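Local coordinates for fasciclin-1 (Drosophila melanogaster, PDB 1O70), which mediates adhesion between neural cells as a membrane-linked surface glycoprotein, represented here by its third and fourth FAS1 domains, at residues Q186-F197 / L231-Y242. Residues are numbered along the deposited sequence; the frame is centred on the assembly and turned at random.
Sequences QLNNTQRRFTYF and LERHLAISDKEY. With SO4 (sulfate ion), chain F.
Thr195 and Ala236 face each other as an antiparallel hydrogen-bonded pair, where strand 235-238 runs along strand 193-197 at the edge of the seven-stranded sheet in the fourth FAS1 domain. Thr195 N gives its hydrogen to Ala236 O at 3.0 Å, and farther along Phe197 N donates to His234 O. On the face shared by Thr195 and Ala236, the small alanine methyl probably leaves room for the returning chain beside the threonine hydroxyl: Tyr242 N donates to Thr195 OG1 at 3.2 Å, and this same oxygen lies in the plane of the Tyr242 ring, at its edge. OG1 sits beside the backbone N (chi1 -66°) and also meets a water that lies within hydrogen-bonding distance of Arg193 O and Lys240 O. Arg193 lies on this face too. With its chain bent at chi2 (-65°), Arg193 CG comes to 3.5 Å from Asp239 O, and Arg193 NE forms a long salt bridge of 3.9 Å with Glu241 OE2, the guanidinium and carboxylate planes 71° apart. Its NH1 bonds Thr190 O and Arg192 O, both in the guanidinium plane. A leucine here would probably leave Glu241 without this charged mate and those two carbonyls without their shared donor. The other face is largely apolar. Leu235 spreads its two methyls among Phe194, Tyr196 and Leu187; Leu235 CD1 is 3.7 Å from Phe194 CD2, and Leu235 CD2 slides past Leu187 CD2. Ile237, bordered by Gln186 and Arg192, lies alongside the Phe194 ring, pointing the same way, while Leu187 CD2 rests over a ring face. Backbone bonds thus set the strand register, apolar branches pack the Leu235 face, and the bond from Tyr242 N to the threonine hydroxyl links the residues after strand 235-238 directly to strand 193-197, the long Arg193–Glu241 pair probably adding a weaker attraction.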
ATOM      1  N   GLN A 186      -8.795 -14.575 -10.779  1.00 44.77           N
ATOM      2  CA  GLN A 186      -7.710 -14.205 -11.678  1.00 44.97           C
ATOM      3  C   GLN A 186      -6.552 -13.446 -11.029  1.00 45.00           C
ATOM      4  O   GLN A 186      -5.417 -13.541 -11.490  1.00 44.87           O
ATOM      5  CB  GLN A 186      -8.273 -13.363 -12.825  1.00 45.90           C
ATOM      6  CG  GLN A 186      -8.831 -12.034 -12.359  1.00 46.71           C
ATOM      7  CD  GLN A 186      -9.330 -11.197 -13.502  1.00 48.84           C
ATOM      8  OE1 GLN A 186      -8.659 -11.076 -14.532  1.00 50.70           O
ATOM      9  NE2 GLN A 186     -10.503 -10.594 -13.329  1.00 47.34           N
ATOM     10  N   LEU A 187      -6.840 -12.689  -9.973  1.00 45.07           N
ATOM     11  CA  LEU A 187      -5.829 -11.875  -9.296  1.00 44.48           C
ATOM     12  C   LEU A 187      -4.740 -12.657  -8.578  1.00 46.98           C
ATOM     13  O   LEU A 187      -3.864 -12.076  -7.930  1.00 46.91           O
ATOM     14  CB  LEU A 187      -6.513 -10.929  -8.315  1.00 40.74           C
ATOM     15  CG  LEU A 187      -7.574 -10.056  -8.982  1.00 36.70           C
ATOM     16  CD1 LEU A 187      -8.266  -9.233  -7.925  1.00 35.80           C
ATOM     17  CD2 LEU A 187      -6.935  -9.175 -10.037  1.00 32.91           C
ATOM     18  N   ASN A 188      -4.790 -13.974  -8.696  1.00 49.61           N
ATOM     19  CA  ASN A 188      -3.793 -14.815  -8.058  1.00 51.04           C
ATOM     20  C   ASN A 188      -2.746 -15.213  -9.099  1.00 51.26           C
ATOM     21  O   ASN A 188      -1.627 -15.587  -8.756  1.00 50.03           O
ATOM     22  CB  ASN A 188      -4.465 -16.058  -7.477  1.00 52.04           C
ATOM     23  CG  ASN A 188      -3.673 -16.659  -6.337  1.00 54.73           C
ATOM     24  OD1 ASN A 188      -3.057 -15.931  -5.547  1.00 56.20           O
ATOM     25  ND2 ASN A 188      -3.696 -17.985  -6.226  1.00 55.21           N
ATOM     26  N   ASN A 189      -3.123 -15.106 -10.373  1.00 51.13           N
ATOM     27  CA  ASN A 189      -2.249 -15.459 -11.484  1.00 51.22           C
ATOM     28  C   ASN A 189      -0.921 -14.711 -11.434  1.00 51.28           C
ATOM     29  O   ASN A 189      -0.889 -13.495 -11.262  1.00 50.84           O
ATOM     30  CB  ASN A 189      -2.952 -15.184 -12.816  1.00 51.96           C
ATOM     31  CG  ASN A 189      -2.197 -15.756 -14.001  1.00 53.81           C
ATOM     32  OD1 ASN A 189      -1.133 -15.268 -14.380  1.00 55.49           O
ATOM     33  ND2 ASN A 189      -2.746 -16.805 -14.592  1.00 56.08           N
ATOM     34  N   THR A 190       0.177 -15.443 -11.590  1.00 52.22           N
ATOM     35  CA  THR A 190       1.503 -14.840 -11.557  1.00 53.71           C
ATOM     36  C   THR A 190       2.101 -14.643 -12.945  1.00 54.08           C
ATOM     37  O   THR A 190       3.212 -14.138 -13.080  1.00 53.94           O
ATOM     38  CB  THR A 190       2.477 -15.696 -10.732  1.00 53.16           C
ATOM     39  OG1 THR A 190       2.522 -17.016 -11.280  1.00 55.59           O
ATOM     40  CG2 THR A 190       2.035 -15.772  -9.289  1.00 53.06           C
ATOM     41  N   GLN A 191       1.366 -15.042 -13.975  1.00 55.78           N
ATOM     42  CA  GLN A 191       1.848 -14.911 -15.345  1.00 58.66           C
ATOM     43  C   GLN A 191       1.477 -13.571 -15.976  1.00 58.42           C
ATOM     44  O   GLN A 191       1.934 -13.247 -17.072  1.00 59.02           O
ATOM     45  CB  GLN A 191       1.299 -16.055 -16.195  1.00 61.36           C
ATOM     46  CG  GLN A 191       1.801 -17.422 -15.763  1.00 65.63           C
ATOM     47  CD  GLN A 191       0.880 -18.546 -16.202  1.00 69.03           C
ATOM     48  OE1 GLN A 191       1.222 -19.725 -16.078  1.00 72.06           O
ATOM     49  NE2 GLN A 191      -0.301 -18.186 -16.709  1.00 69.55           N
ATOM     50  N   ARG A 192       0.643 -12.800 -15.284  1.00 57.19           N
ATOM     51  CA  ARG A 192       0.217 -11.487 -15.767  1.00 55.16           C
ATOM     52  C   ARG A 192       0.616 -10.449 -14.725  1.00 51.35           C
ATOM     53  O   ARG A 192       1.043 -10.792 -13.623  1.00 50.86           O
ATOM     54  CB  ARG A 192      -1.306 -11.450 -15.939  1.00 57.96           C
ATOM     55  CG  ARG A 192      -1.919 -12.734 -16.480  1.00 63.01           C
ATOM     56  CD  ARG A 192      -1.798 -12.852 -17.993  1.00 67.59           C
ATOM     57  NE  ARG A 192      -2.668 -11.910 -18.694  1.00 70.44           N
ATOM     58  CZ  ARG A 192      -2.883 -11.918 -20.009  1.00 73.47           C
ATOM     59  NH1 ARG A 192      -2.292 -12.826 -20.784  1.00 74.98           N
ATOM     60  NH2 ARG A 192      -3.686 -11.012 -20.556  1.00 73.90           N
ATOM     61  N   ARG A 193       0.483  -9.180 -15.078  1.00 47.84           N
ATOM     62  CA  ARG A 193       0.801  -8.110 -14.150  1.00 44.30           C
ATOM     63  C   ARG A 193      -0.424  -7.214 -14.044  1.00 41.04           C
ATOM     64  O   ARG A 193      -0.885  -6.659 -15.039  1.00 41.05           O
ATOM     65  CB  ARG A 193       2.019  -7.325 -14.636  1.00 46.24           C
ATOM     66  CG  ARG A 193       3.335  -8.025 -14.335  1.00 49.74           C
ATOM     67  CD  ARG A 193       3.564  -8.132 -12.828  1.00 53.53           C
ATOM     68  NE  ARG A 193       4.732  -8.937 -12.477  1.00 56.53           N
ATOM     69  CZ  ARG A 193       4.768 -10.269 -12.514  1.00 57.76           C
ATOM     70  NH1 ARG A 193       3.697 -10.953 -12.893  1.00 56.39           N
ATOM     71  NH2 ARG A 193       5.872 -10.920 -12.158  1.00 57.78           N
ATOM     72  N   PHE A 194      -0.965  -7.096 -12.835  1.00 37.54           N
ATOM     73  CA  PHE A 194      -2.147  -6.286 -12.625  1.00 33.74           C
ATOM     74  C   PHE A 194      -1.896  -4.966 -11.930  1.00 32.11           C
ATOM     75  O   PHE A 194      -1.046  -4.853 -11.045  1.00 30.91           O
ATOM     76  CB  PHE A 194      -3.187  -7.029 -11.794  1.00 33.94           C
ATOM     77  CG  PHE A 194      -3.506  -8.398 -12.277  1.00 35.30           C
ATOM     78  CD1 PHE A 194      -2.705  -9.474 -11.913  1.00 38.92           C
ATOM     79  CD2 PHE A 194      -4.640  -8.631 -13.044  1.00 34.75           C
ATOM     80  CE1 PHE A 194      -3.038 -10.773 -12.286  1.00 39.63           C
ATOM     81  CE2 PHE A 194      -4.983  -9.925 -13.423  1.00 38.14           C
ATOM     82  CZ  PHE A 194      -4.175 -11.002 -13.045  1.00 38.54           C
ATOM     83  N   THR A 195      -2.661  -3.965 -12.343  1.00 30.15           N
ATOM     84  CA  THR A 195      -2.611  -2.643 -11.736  1.00 30.06           C
ATOM     85  C   THR A 195      -4.068  -2.419 -11.345  1.00 30.83           C
ATOM     86  O   THR A 195      -4.886  -1.981 -12.158  1.00 32.98           O
ATOM     87  CB  THR A 195      -2.154  -1.585 -12.734  1.00 29.58           C
ATOM     88  OG1 THR A 195      -0.797  -1.848 -13.105  1.00 33.19           O
ATOM     89  CG2 THR A 195      -2.233  -0.212 -12.121  1.00 29.49           C
ATOM     90  N   TYR A 196      -4.388  -2.745 -10.096  1.00 28.03           N
ATOM     91  CA  TYR A 196      -5.752  -2.639  -9.590  1.00 27.43           C
ATOM     92  C   TYR A 196      -6.000  -1.353  -8.800  1.00 27.12           C
ATOM     93  O   TYR A 196      -5.367  -1.111  -7.767  1.00 27.70           O
ATOM     94  CB  TYR A 196      -6.052  -3.866  -8.711  1.00 24.46           C
ATOM     95  CG  TYR A 196      -7.522  -4.206  -8.508  1.00 24.33           C
ATOM     96  CD1 TYR A 196      -7.896  -5.229  -7.632  1.00 23.98           C
ATOM     97  CD2 TYR A 196      -8.537  -3.506  -9.165  1.00 24.60           C
ATOM     98  CE1 TYR A 196      -9.232  -5.545  -7.403  1.00 23.73           C
ATOM     99  CE2 TYR A 196      -9.883  -3.816  -8.950  1.00 24.84           C
ATOM    100  CZ  TYR A 196     -10.227  -4.835  -8.062  1.00 26.17           C
ATOM    101  OH  TYR A 196     -11.557  -5.113  -7.812  1.00 26.22           O
ATOM    102  N   PHE A 197      -6.912  -0.526  -9.307  1.00 26.57           N
ATOM    103  CA  PHE A 197      -7.276   0.709  -8.633  1.00 27.01           C
ATOM    104  C   PHE A 197      -8.407   0.303  -7.713  1.00 27.06           C
ATOM    105  O   PHE A 197      -9.556   0.180  -8.136  1.00 28.06           O
ATOM    106  CB  PHE A 197      -7.747   1.775  -9.624  1.00 27.35           C
ATOM    107  CG  PHE A 197      -6.689   2.213 -10.581  1.00 26.53           C
ATOM    108  CD1 PHE A 197      -6.426   1.461 -11.718  1.00 27.33           C
ATOM    109  CD2 PHE A 197      -5.895   3.325 -10.304  1.00 28.06           C
ATOM    110  CE1 PHE A 197      -5.386   1.796 -12.573  1.00 27.89           C
ATOM    111  CE2 PHE A 197      -4.845   3.677 -11.152  1.00 27.76           C
ATOM    112  CZ  PHE A 197      -4.586   2.908 -12.290  1.00 28.64           C
ATOM    113  N   LEU A 231     -15.749  -3.583 -11.591  1.00 31.95           N
ATOM    114  CA  LEU A 231     -14.393  -3.899 -11.178  1.00 31.36           C
ATOM    115  C   LEU A 231     -13.430  -4.024 -12.347  1.00 32.70           C
ATOM    116  O   LEU A 231     -12.301  -3.537 -12.279  1.00 34.56           O
ATOM    117  CB  LEU A 231     -14.385  -5.186 -10.355  1.00 29.40           C
ATOM    118  CG  LEU A 231     -14.554  -5.079  -8.832  1.00 29.74           C
ATOM    119  CD1 LEU A 231     -15.204  -3.760  -8.435  1.00 27.78           C
ATOM    120  CD2 LEU A 231     -15.358  -6.270  -8.338  1.00 26.35           C
ATOM    121  N   GLU A 232     -13.856  -4.671 -13.428  1.00 34.29           N
ATOM    122  CA  GLU A 232     -12.972  -4.819 -14.586  1.00 34.06           C
ATOM    123  C   GLU A 232     -12.534  -3.462 -15.099  1.00 32.18           C
ATOM    124  O   GLU A 232     -11.505  -3.343 -15.758  1.00 32.57           O
ATOM    125  CB  GLU A 232     -13.673  -5.590 -15.702  1.00 36.47           C
ATOM    126  CG  GLU A 232     -14.133  -6.964 -15.260  1.00 41.97           C
ATOM    127  CD  GLU A 232     -14.792  -7.741 -16.374  1.00 42.88           C
ATOM    128  OE1 GLU A 232     -15.433  -7.098 -17.236  1.00 44.81           O
ATOM    129  OE2 GLU A 232     -14.690  -8.986 -16.368  1.00 43.54           O
ATOM    130  N   ARG A 233     -13.322  -2.436 -14.793  1.00 31.21           N
ATOM    131  CA  ARG A 233     -12.995  -1.087 -15.214  1.00 28.76           C
ATOM    132  C   ARG A 233     -11.817  -0.584 -14.375  1.00 29.98           C
ATOM    133  O   ARG A 233     -11.063   0.277 -14.816  1.00 30.70           O
ATOM    134  CB  ARG A 233     -14.210  -0.188 -15.013  1.00 29.72           C
ATOM    135  CG  ARG A 233     -13.958   1.288 -15.293  1.00 31.89           C
ATOM    136  CD  ARG A 233     -15.146   2.138 -14.876  1.00 32.99           C
ATOM    137  NE  ARG A 233     -16.301   1.968 -15.757  1.00 37.60           N
ATOM    138  CZ  ARG A 233     -17.496   2.504 -15.523  1.00 36.76           C
ATOM    139  NH1 ARG A 233     -17.681   3.237 -14.437  1.00 37.43           N
ATOM    140  NH2 ARG A 233     -18.506   2.308 -16.361  1.00 36.47           N
ATOM    141  N   HIS A 234     -11.661  -1.133 -13.168  1.00 30.01           N
ATOM    142  CA  HIS A 234     -10.579  -0.723 -12.278  1.00 29.61           C
ATOM    143  C   HIS A 234      -9.303  -1.540 -12.447  1.00 30.76           C
ATOM    144  O   HIS A 234      -8.255  -1.185 -11.895  1.00 30.34           O
ATOM    145  CB  HIS A 234     -11.016  -0.831 -10.815  1.00 28.67           C
ATOM    146  CG  HIS A 234     -12.156   0.058 -10.445  1.00 27.42           C
ATOM    147  ND1 HIS A 234     -13.439  -0.156 -10.896  1.00 28.93           N
ATOM    148  CD2 HIS A 234     -12.217   1.155  -9.653  1.00 27.11           C
ATOM    149  CE1 HIS A 234     -14.241   0.767 -10.398  1.00 27.19           C
ATOM    150  NE2 HIS A 234     -13.523   1.576  -9.640  1.00 26.51           N
ATOM    151  N   LEU A 235      -9.391  -2.621 -13.219  1.00 30.01           N
ATOM    152  CA  LEU A 235      -8.264  -3.528 -13.409  1.00 30.16           C
ATOM    153  C   LEU A 235      -7.532  -3.485 -14.739  1.00 31.96           C
ATOM    154  O   LEU A 235      -8.066  -3.897 -15.769  1.00 35.47           O
ATOM    155  CB  LEU A 235      -8.722  -4.967 -13.152  1.00 27.18           C
ATOM    156  CG  LEU A 235      -7.616  -6.027 -13.161  1.00 27.10           C
ATOM    157  CD1 LEU A 235      -6.680  -5.786 -11.982  1.00 24.05           C
ATOM    158  CD2 LEU A 235      -8.235  -7.421 -13.085  1.00 23.99           C
ATOM    159  N   ALA A 236      -6.292  -3.008 -14.693  1.00 32.80           N
ATOM    160  CA  ALA A 236      -5.442  -2.917 -15.872  1.00 34.87           C
ATOM    161  C   ALA A 236      -4.570  -4.164 -15.965  1.00 37.74           C
ATOM    162  O   ALA A 236      -3.871  -4.515 -15.017  1.00 38.25           O
ATOM    163  CB  ALA A 236      -4.569  -1.677 -15.791  1.00 33.52           C
ATOM    164  N   ILE A 237      -4.598  -4.822 -17.117  1.00 41.12           N
ATOM    165  CA  ILE A 237      -3.828  -6.044 -17.313  1.00 42.52           C
ATOM    166  C   ILE A 237      -2.837  -5.926 -18.463  1.00 43.94           C
ATOM    167  O   ILE A 237      -3.237  -5.736 -19.610  1.00 45.26           O
ATOM    168  CB  ILE A 237      -4.771  -7.232 -17.607  1.00 41.59           C
ATOM    169  CG1 ILE A 237      -5.855  -7.306 -16.517  1.00 41.19           C
ATOM    170  CG2 ILE A 237      -3.972  -8.523 -17.701  1.00 37.72           C
ATOM    171  CD1 ILE A 237      -6.961  -8.329 -16.777  1.00 40.48           C
ATOM    172  N   SER A 238      -1.546  -6.017 -18.157  1.00 44.22           N
ATOM    173  CA  SER A 238      -0.515  -5.959 -19.194  1.00 46.03           C
ATOM    174  C   SER A 238       0.720  -6.746 -18.759  1.00 47.86           C
ATOM    175  O   SER A 238       0.689  -7.474 -17.763  1.00 48.86           O
ATOM    176  CB  SER A 238      -0.140  -4.510 -19.547  1.00 44.97           C
ATOM    177  OG  SER A 238       0.659  -3.885 -18.569  1.00 45.91           O
ATOM    178  N   ASP A 239       1.799  -6.634 -19.521  1.00 48.82           N
ATOM    179  CA  ASP A 239       3.018  -7.357 -19.193  1.00 50.79           C
ATOM    180  C   ASP A 239       3.782  -6.637 -18.085  1.00 51.61           C
ATOM    181  O   ASP A 239       4.678  -7.211 -17.464  1.00 52.86           O
ATOM    182  CB  ASP A 239       3.891  -7.507 -20.447  1.00 50.08           C
ATOM    183  CG  ASP A 239       4.290  -6.170 -21.040  1.00 51.86           C
ATOM    184  OD1 ASP A 239       3.508  -5.202 -20.905  1.00 51.53           O
ATOM    185  OD2 ASP A 239       5.374  -6.091 -21.654  1.00 52.15           O
ATOM    186  N   LYS A 240       3.424  -5.382 -17.834  1.00 50.91           N
ATOM    187  CA  LYS A 240       4.092  -4.616 -16.789  1.00 51.54           C
ATOM    188  C   LYS A 240       3.109  -3.937 -15.830  1.00 50.49           C
ATOM    189  O   LYS A 240       1.907  -3.881 -16.090  1.00 49.48           O
ATOM    190  CB  LYS A 240       5.010  -3.561 -17.410  1.00 51.85           C
ATOM    191  CG  LYS A 240       4.302  -2.483 -18.188  1.00 54.57           C
ATOM    192  CD  LYS A 240       5.299  -1.486 -18.741  1.00 56.11           C
ATOM    193  CE  LYS A 240       4.588  -0.394 -19.523  1.00 59.48           C
ATOM    194  NZ  LYS A 240       5.549   0.585 -20.113  1.00 60.41           N
ATOM    195  N   GLU A 241       3.626  -3.440 -14.713  1.00 49.28           N
ATOM    196  CA  GLU A 241       2.795  -2.755 -13.736  1.00 48.67           C
ATOM    197  C   GLU A 241       3.092  -1.276 -13.776  1.00 47.04           C
ATOM    198  O   GLU A 241       4.220  -0.859 -14.049  1.00 46.68           O
ATOM    199  CB  GLU A 241       3.042  -3.301 -12.332  1.00 49.90           C
ATOM    200  CG  GLU A 241       4.496  -3.479 -11.955  1.00 52.02           C
ATOM    201  CD  GLU A 241       4.646  -4.219 -10.649  1.00 53.94           C
ATOM    202  OE1 GLU A 241       4.516  -3.574  -9.586  1.00 57.65           O
ATOM    203  OE2 GLU A 241       4.867  -5.454 -10.682  1.00 54.18           O
ATOM    204  N   TYR A 242       2.078  -0.472 -13.503  1.00 45.48           N
ATOM    205  CA  TYR A 242       2.268   0.960 -13.543  1.00 43.96           C
ATOM    206  C   TYR A 242       2.321   1.580 -12.162  1.00 42.43           C
ATOM    207  O   TYR A 242       1.398   1.408 -11.364  1.00 42.63           O
ATOM    208  CB  TYR A 242       1.152   1.591 -14.371  1.00 45.10           C
ATOM    209  CG  TYR A 242       1.092   1.046 -15.780  1.00 48.67           C
ATOM    210  CD1 TYR A 242       0.538  -0.207 -16.048  1.00 47.42           C
ATOM    211  CD2 TYR A 242       1.635   1.769 -16.845  1.00 49.52           C
ATOM    212  CE1 TYR A 242       0.528  -0.723 -17.342  1.00 50.26           C
ATOM    213  CE2 TYR A 242       1.630   1.263 -18.139  1.00 51.27           C
ATOM    214  CZ  TYR A 242       1.076   0.017 -18.381  1.00 51.24           C
ATOM    215  OH  TYR A 242       1.075  -0.483 -19.661  1.00 53.72           O
TER
HETATM  216  S   SO4 F1629     -16.546   1.256 -19.289  1.00 78.68           S
HETATM  217  O1  SO4 F1629     -15.356   0.462 -18.889  1.00 77.40           O
HETATM  218  O2  SO4 F1629     -16.521   1.483 -20.751  1.00 77.63           O
HETATM  219  O3  SO4 F1629     -17.778   0.519 -18.922  1.00 77.48           O
HETATM  220  O4  SO4 F1629     -16.520   2.563 -18.588  1.00 78.44           O
HETATM  221  O   HOH W   1     -12.601 -10.170 -15.418  1.00 44.08           O
HETATM  222  O   HOH W   2      -0.769  -3.891 -15.017  1.00 29.04           O